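Local atomic coordinates of IroE-like serine hydrolase (Shewanella oneidensis, PDB entry 3GFF), a protein that probably hydrolyses ester bonds as an IroE-like serine hydrolase of the esterase D family. Residues N105-Y108 with Q109-G112; L118-I121 with E122-A126. One frame throughout, in Å; residues are numbered along the deposited sequence.

Contact 1 of 2, residues N105-Y108 with Q109-G112; sequences NPQY and QHTG
From P106 to H110 the backbone winds as a short 3-10 helix in which Q109 N reaches back to P106 O and H110 N to Q107 O, both weak bonds, while T111 N closes the next turn on Y108 O at 3.0 Å. An Asx turn starts it: N105 OD1 accepts the bond from Q107 N in the plane of its own carbonyl, on a lone pair. Asparagine suits this start because its short side chain can imitate a backbone carbonyl. P106 suits the first helical place, since its ring fixes phi near -55° and it has no N-H needing a partner.

Among the side chains, T111 turns its hydroxyl back onto Y108 O. With OG1 set between the backbone N and the carbonyl carbon (chi1 52°), the hydroxyl lies 2.6 Å from Y108 O, and T95 O is a second acceptor for the same proton. Its methyl CG2 lies on Y108 as well, 3.9 Å from Y108 CA. A valine here would keep the bulk but would probably remove the hydroxyl from between Y108 O and T95 O, leaving T95 O without it, while T111 N would still hold Y108 O. G112 follows with a positive phi, where a CB would press on the carbonyl O of T111. The buried Y108 ring packs against M87, L98 and W173, and its broad apolar surface suits a site lined by these three side chains.

Q109 and H110 occupy the outer side. Q109 NE2 is modelled very close to P106 O, so the exact length of that bond is doubtful. The methylene Q109 CG lies over one face of the neighbouring imidazole, 3.3 Å above the H110 ring plane and over its centre.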
ATOM      1  N   ASN A 105      12.132  28.459   9.259  1.00 21.48           N
ATOM      2  CA  ASN A 105      11.313  29.406   8.476  1.00 21.75           C
ATOM      3  C   ASN A 105      10.410  30.196   9.424  1.00 21.39           C
ATOM      4  O   ASN A 105      10.220  29.780  10.569  1.00 20.65           O
ATOM      5  CB  ASN A 105      10.493  28.674   7.413  1.00 23.24           C
ATOM      6  CG  ASN A 105       9.542  27.643   7.989  1.00 24.04           C
ATOM      7  OD1 ASN A 105       8.629  27.949   8.765  1.00 25.06           O
ATOM      8  ND2 ASN A 105       9.732  26.413   7.578  1.00 25.28           N
ATOM      9  N   PRO A 106       9.835  31.325   8.960  1.00 21.67           N
ATOM     10  CA  PRO A 106       9.036  32.143   9.871  1.00 22.04           C
ATOM     11  C   PRO A 106       7.877  31.455  10.622  1.00 22.65           C
ATOM     12  O   PRO A 106       7.416  31.987  11.629  1.00 23.53           O
ATOM     13  CB  PRO A 106       8.516  33.277   8.967  1.00 22.81           C
ATOM     14  CG  PRO A 106       9.552  33.364   7.868  1.00 22.65           C
ATOM     15  CD  PRO A 106       9.902  31.918   7.612  1.00 21.90           C
ATOM     16  N   GLN A 107       7.410  30.298  10.168  1.00 23.31           N
ATOM     17  CA  GLN A 107       6.339  29.616  10.867  1.00 24.30           C
ATOM     18  C   GLN A 107       6.803  28.838  12.139  1.00 24.21           C
ATOM     19  O   GLN A 107       5.985  28.250  12.886  1.00 22.76           O
ATOM     20  CB  GLN A 107       5.492  28.826   9.870  1.00 26.60           C
ATOM     21  CG  GLN A 107       4.575  29.812   8.997  1.00 27.39           C
ATOM     22  CD  GLN A 107       5.347  30.789   8.064  1.00 28.21           C
ATOM     23  OE1 GLN A 107       5.351  31.997   8.292  1.00 29.37           O
ATOM     24  NE2 GLN A 107       5.996  30.257   7.013  1.00 28.95           N
ATOM     25  N   TYR A 108       8.108  28.900  12.413  1.00 23.00           N
ATOM     26  CA  TYR A 108       8.668  28.370  13.664  1.00 22.06           C
ATOM     27  C   TYR A 108       8.202  29.155  14.889  1.00 21.77           C
ATOM     28  O   TYR A 108       8.171  28.604  16.012  1.00 21.46           O
ATOM     29  CB  TYR A 108      10.193  28.327  13.613  1.00 22.64           C
ATOM     30  CG  TYR A 108      10.711  27.025  13.068  1.00 22.69           C
ATOM     31  CD1 TYR A 108      10.380  26.602  11.795  1.00 22.44           C
ATOM     32  CD2 TYR A 108      11.526  26.220  13.833  1.00 23.28           C
ATOM     33  CE1 TYR A 108      10.840  25.388  11.299  1.00 23.68           C
ATOM     34  CE2 TYR A 108      12.014  25.025  13.350  1.00 24.21           C
ATOM     35  CZ  TYR A 108      11.666  24.607  12.080  1.00 24.03           C
ATOM     36  OH  TYR A 108      12.136  23.394  11.642  1.00 23.99           O
ATOM     37  N   GLN A 109       7.825  30.418  14.666  1.00 20.07           N
ATOM     38  CA  GLN A 109       7.336  31.304  15.722  1.00 21.69           C
ATOM     39  C   GLN A 109       6.091  30.753  16.375  1.00 21.12           C
ATOM     40  O   GLN A 109       5.797  31.118  17.484  1.00 21.84           O
ATOM     41  CB  GLN A 109       7.018  32.715  15.180  1.00 21.87           C
ATOM     42  CG  GLN A 109       5.788  32.770  14.260  1.00 21.85           C
ATOM     43  CD  GLN A 109       5.730  34.035  13.400  1.00 22.93           C
ATOM     44  OE1 GLN A 109       5.540  35.153  13.911  1.00 22.55           O
ATOM     45  NE2 GLN A 109       5.845  33.851  12.065  1.00 21.58           N
ATOM     46  N   HIS A 110       5.346  29.904  15.676  1.00 21.09           N
ATOM     47  CA  HIS A 110       4.103  29.355  16.248  1.00 21.30           C
ATOM     48  C   HIS A 110       4.273  28.025  16.919  1.00 20.21           C
ATOM     49  O   HIS A 110       3.301  27.487  17.438  1.00 20.15           O
ATOM     50  CB  HIS A 110       3.029  29.219  15.157  1.00 20.42           C
ATOM     51  CG  HIS A 110       2.777  30.483  14.413  1.00 19.29           C
ATOM     52  ND1 HIS A 110       3.263  30.707  13.146  1.00 20.09           N
ATOM     53  CD2 HIS A 110       2.110  31.600  14.767  1.00 19.91           C
ATOM     54  CE1 HIS A 110       2.881  31.899  12.737  1.00 19.98           C
ATOM     55  NE2 HIS A 110       2.196  32.473  13.713  1.00 20.92           N
ATOM     56  N   THR A 111       5.482  27.481  16.888  1.00 19.30           N
ATOM     57  CA  THR A 111       5.708  26.163  17.475  1.00 20.76           C
ATOM     58  C   THR A 111       5.334  26.062  18.958  1.00 21.75           C
ATOM     59  O   THR A 111       5.338  27.068  19.699  1.00 22.34           O
ATOM     60  CB  THR A 111       7.144  25.675  17.252  1.00 20.50           C
ATOM     61  OG1 THR A 111       8.061  26.684  17.690  1.00 19.68           O
ATOM     62  CG2 THR A 111       7.407  25.387  15.757  1.00 19.61           C
ATOM     63  N   GLY A 112       4.943  24.846  19.338  1.00 22.66           N
ATOM     64  CA  GLY A 112       4.640  24.479  20.709  1.00 23.65           C
ATOM     65  C   GLY A 112       3.195  24.227  21.042  1.00 24.54           C
ATOM     66  O   GLY A 112       2.861  24.105  22.222  1.00 25.87           O
TER

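Contact 2 of 2, residues L118-I121 with E122-A126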
ATOM      1  N   LEU A 118      -3.985  18.438  20.723  1.00 21.64           N
ATOM      2  CA  LEU A 118      -4.443  17.195  21.341  1.00 22.09           C
ATOM      3  C   LEU A 118      -5.710  17.473  22.174  1.00 22.89           C
ATOM      4  O   LEU A 118      -6.650  16.670  22.200  1.00 23.21           O
ATOM      5  CB  LEU A 118      -3.348  16.553  22.205  1.00 22.89           C
ATOM      6  CG  LEU A 118      -2.293  15.784  21.402  1.00 24.21           C
ATOM      7  CD1 LEU A 118      -0.984  15.598  22.206  1.00 23.20           C
ATOM      8  CD2 LEU A 118      -2.919  14.432  20.900  1.00 22.39           C
ATOM      9  N   ASP A 119      -5.733  18.605  22.871  1.00 24.21           N
ATOM     10  CA  ASP A 119      -6.926  18.988  23.642  1.00 23.65           C
ATOM     11  C   ASP A 119      -8.113  19.141  22.703  1.00 24.64           C
ATOM     12  O   ASP A 119      -9.244  18.741  23.025  1.00 27.82           O
ATOM     13  CB  ASP A 119      -6.695  20.282  24.390  1.00 24.32           C
ATOM     14  CG  ASP A 119      -5.737  20.124  25.559  1.00 24.10           C
ATOM     15  OD1 ASP A 119      -5.457  18.999  26.019  1.00 22.59           O
ATOM     16  OD2 ASP A 119      -5.248  21.146  26.005  1.00 24.69           O
ATOM     17  N   PHE A 120      -7.868  19.738  21.541  1.00 24.74           N
ATOM     18  CA  PHE A 120      -8.891  19.851  20.481  1.00 22.56           C
ATOM     19  C   PHE A 120      -9.489  18.485  20.109  1.00 21.28           C
ATOM     20  O   PHE A 120     -10.696  18.344  19.952  1.00 20.29           O
ATOM     21  CB  PHE A 120      -8.339  20.568  19.240  1.00 21.81           C
ATOM     22  CG  PHE A 120      -8.987  20.110  17.923  1.00 21.41           C
ATOM     23  CD1 PHE A 120     -10.300  20.450  17.606  1.00 21.43           C
ATOM     24  CD2 PHE A 120      -8.257  19.340  16.997  1.00 21.96           C
ATOM     25  CE1 PHE A 120     -10.896  20.030  16.393  1.00 21.30           C
ATOM     26  CE2 PHE A 120      -8.866  18.878  15.783  1.00 20.89           C
ATOM     27  CZ  PHE A 120     -10.187  19.234  15.504  1.00 21.63           C
ATOM     28  N   ILE A 121      -8.633  17.484  19.984  1.00 23.23           N
ATOM     29  CA  ILE A 121      -9.070  16.134  19.647  1.00 23.75           C
ATOM     30  C   ILE A 121      -9.918  15.548  20.784  1.00 23.17           C
ATOM     31  O   ILE A 121     -11.022  15.071  20.551  1.00 23.27           O
ATOM     32  CB  ILE A 121      -7.875  15.206  19.296  1.00 24.52           C
ATOM     33  CG1 ILE A 121      -7.193  15.680  18.005  1.00 24.61           C
ATOM     34  CG2 ILE A 121      -8.336  13.700  19.195  1.00 23.50           C
ATOM     35  CD1 ILE A 121      -5.899  14.953  17.679  1.00 24.47           C
ATOM     36  N   GLU A 122      -9.428  15.633  22.016  1.00 22.31           N
ATOM     37  CA  GLU A 122     -10.136  15.034  23.143  1.00 22.28           C
ATOM     38  C   GLU A 122     -11.352  15.757  23.621  1.00 22.74           C
ATOM     39  O   GLU A 122     -12.305  15.112  24.071  1.00 23.15           O
ATOM     40  CB  GLU A 122      -9.189  14.833  24.338  1.00 21.24           C
ATOM     41  CG  GLU A 122      -8.105  13.817  24.037  1.00 20.71           C
ATOM     42  CD  GLU A 122      -7.364  13.344  25.252  1.00 21.05           C
ATOM     43  OE1 GLU A 122      -6.474  14.049  25.761  1.00 20.52           O
ATOM     44  OE2 GLU A 122      -7.630  12.215  25.667  1.00 21.98           O
ATOM     45  N   LYS A 123     -11.307  17.088  23.564  1.00 22.26           N
ATOM     46  CA  LYS A 123     -12.366  17.892  24.123  1.00 22.99           C
ATOM     47  C   LYS A 123     -13.432  18.257  23.093  1.00 21.56           C
ATOM     48  O   LYS A 123     -14.569  18.447  23.464  1.00 18.28           O
ATOM     49  CB  LYS A 123     -11.794  19.139  24.814  1.00 23.71           C
ATOM     50  CG  LYS A 123     -10.823  18.822  25.954  1.00 23.80           C
ATOM     51  CD  LYS A 123     -11.519  18.220  27.167  1.00 24.35           C
ATOM     52  CE  LYS A 123     -10.559  18.155  28.408  1.00 24.67           C
ATOM     53  NZ  LYS A 123     -11.224  17.595  29.645  1.00 22.41           N
ATOM     54  N   GLU A 124     -13.068  18.296  21.811  1.00 21.65           N
ATOM     55  CA  GLU A 124     -14.015  18.663  20.763  1.00 21.39           C
ATOM     56  C   GLU A 124     -14.203  17.614  19.676  1.00 22.32           C
ATOM     57  O   GLU A 124     -15.310  17.077  19.517  1.00 23.96           O
ATOM     58  CB  GLU A 124     -13.589  19.983  20.156  1.00 21.93           C
ATOM     59  CG  GLU A 124     -13.510  21.117  21.160  1.00 20.06           C
ATOM     60  CD  GLU A 124     -12.922  22.397  20.607  1.00 20.79           C
ATOM     61  OE1 GLU A 124     -12.024  22.352  19.746  1.00 23.57           O
ATOM     62  OE2 GLU A 124     -13.322  23.471  21.055  1.00 20.44           O
ATOM     63  N   LEU A 125     -13.148  17.272  18.947  1.00 22.49           N
ATOM     64  CA  LEU A 125     -13.312  16.328  17.839  1.00 23.20           C
ATOM     65  C   LEU A 125     -13.815  14.906  18.248  1.00 22.86           C
ATOM     66  O   LEU A 125     -14.861  14.466  17.759  1.00 22.09           O
ATOM     67  CB  LEU A 125     -12.047  16.259  16.979  1.00 22.91           C
ATOM     68  CG  LEU A 125     -12.145  15.427  15.676  1.00 23.88           C
ATOM     69  CD1 LEU A 125     -13.154  15.982  14.685  1.00 22.07           C
ATOM     70  CD2 LEU A 125     -10.770  15.281  15.006  1.00 22.60           C
ATOM     71  N   ALA A 126     -13.111  14.199  19.125  1.00 21.45           N
ATOM     72  CA  ALA A 126     -13.556  12.841  19.456  1.00 23.07           C
ATOM     73  C   ALA A 126     -15.008  12.783  20.033  1.00 23.86           C
ATOM     74  O   ALA A 126     -15.843  11.987  19.592  1.00 24.80           O
ATOM     75  CB  ALA A 126     -12.517  12.088  20.340  1.00 22.21           C
TER
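F120 meets two residues of the following turn in two different ways: E124 comes to the edge of its ring and L125 lies over one face. The carboxylate of E124 stands almost upright to the phenyl ring, their planes 83° apart, and its OE1 lies in the ring plane 3.3 Å from F120 CD1. That suits the weakly positive C-H rim of a phenylalanine. The same OE1 bonds to S19 OG, and OE2 takes the backbone N of L21, so S19, at the end of strand 12-19, and L21, in the turn leading to strand 24-31, together hold the carboxylate's rotation.

L125 instead makes a CH-pi contact. Its CB sits 4.2 Å from the centroid of the F120 ring, 27° off the normal, and its CD2 touches the rim at CZ. With CG roughly anti to the backbone N (chi1 150°), the F120 ring comes to lie near this leucine. Both apolar residues also touch I81, as I121 does.

The other flank is charged. D119 OD1 and E122 OE1 are 5.1 Å apart, and R159 forms salt bridges to both, which would offset the repulsion between like charges. E122 extends so that OE2 also receives L161 N. K123, an exposed residue, lays its CB and CG along D119 O and carries its amine away from D119.

The backbone carries an irregularity here. F120 O accepts from E124 N at 3.0 Å, well above the carbonyl plane, and from L125 N at 2.9 Å within it; I121 O then takes A126 N at 2.7 Å. The switch from four-residue to five-residue bonding is a pi-type turn inside an amphipathic alpha helix, here a helix of the alpha/beta-hydrolase fold whose apolar face packs on strands 24-31 and 77-81.

The two contacts follow one another along the chain: contact 1 lies in the loop that leaves helix 86-89, and contact 2 on helix 114-132, which begins just after that loop ends. Their centres are 22 Å apart and their nearest atoms about 9 Å apart, so they do not touch. Contact 1 sits toward the periphery, its centre some 26 Å from the centre of the chain, whereas that of contact 2 is 16 Å from it, against the central mixed sheet. Both lie on the connection from strand 77-81 to strand 138-144. Beyond the latter strand comes the probable nucleophile elbow with S145, consistent with an alpha/beta-hydrolase fold.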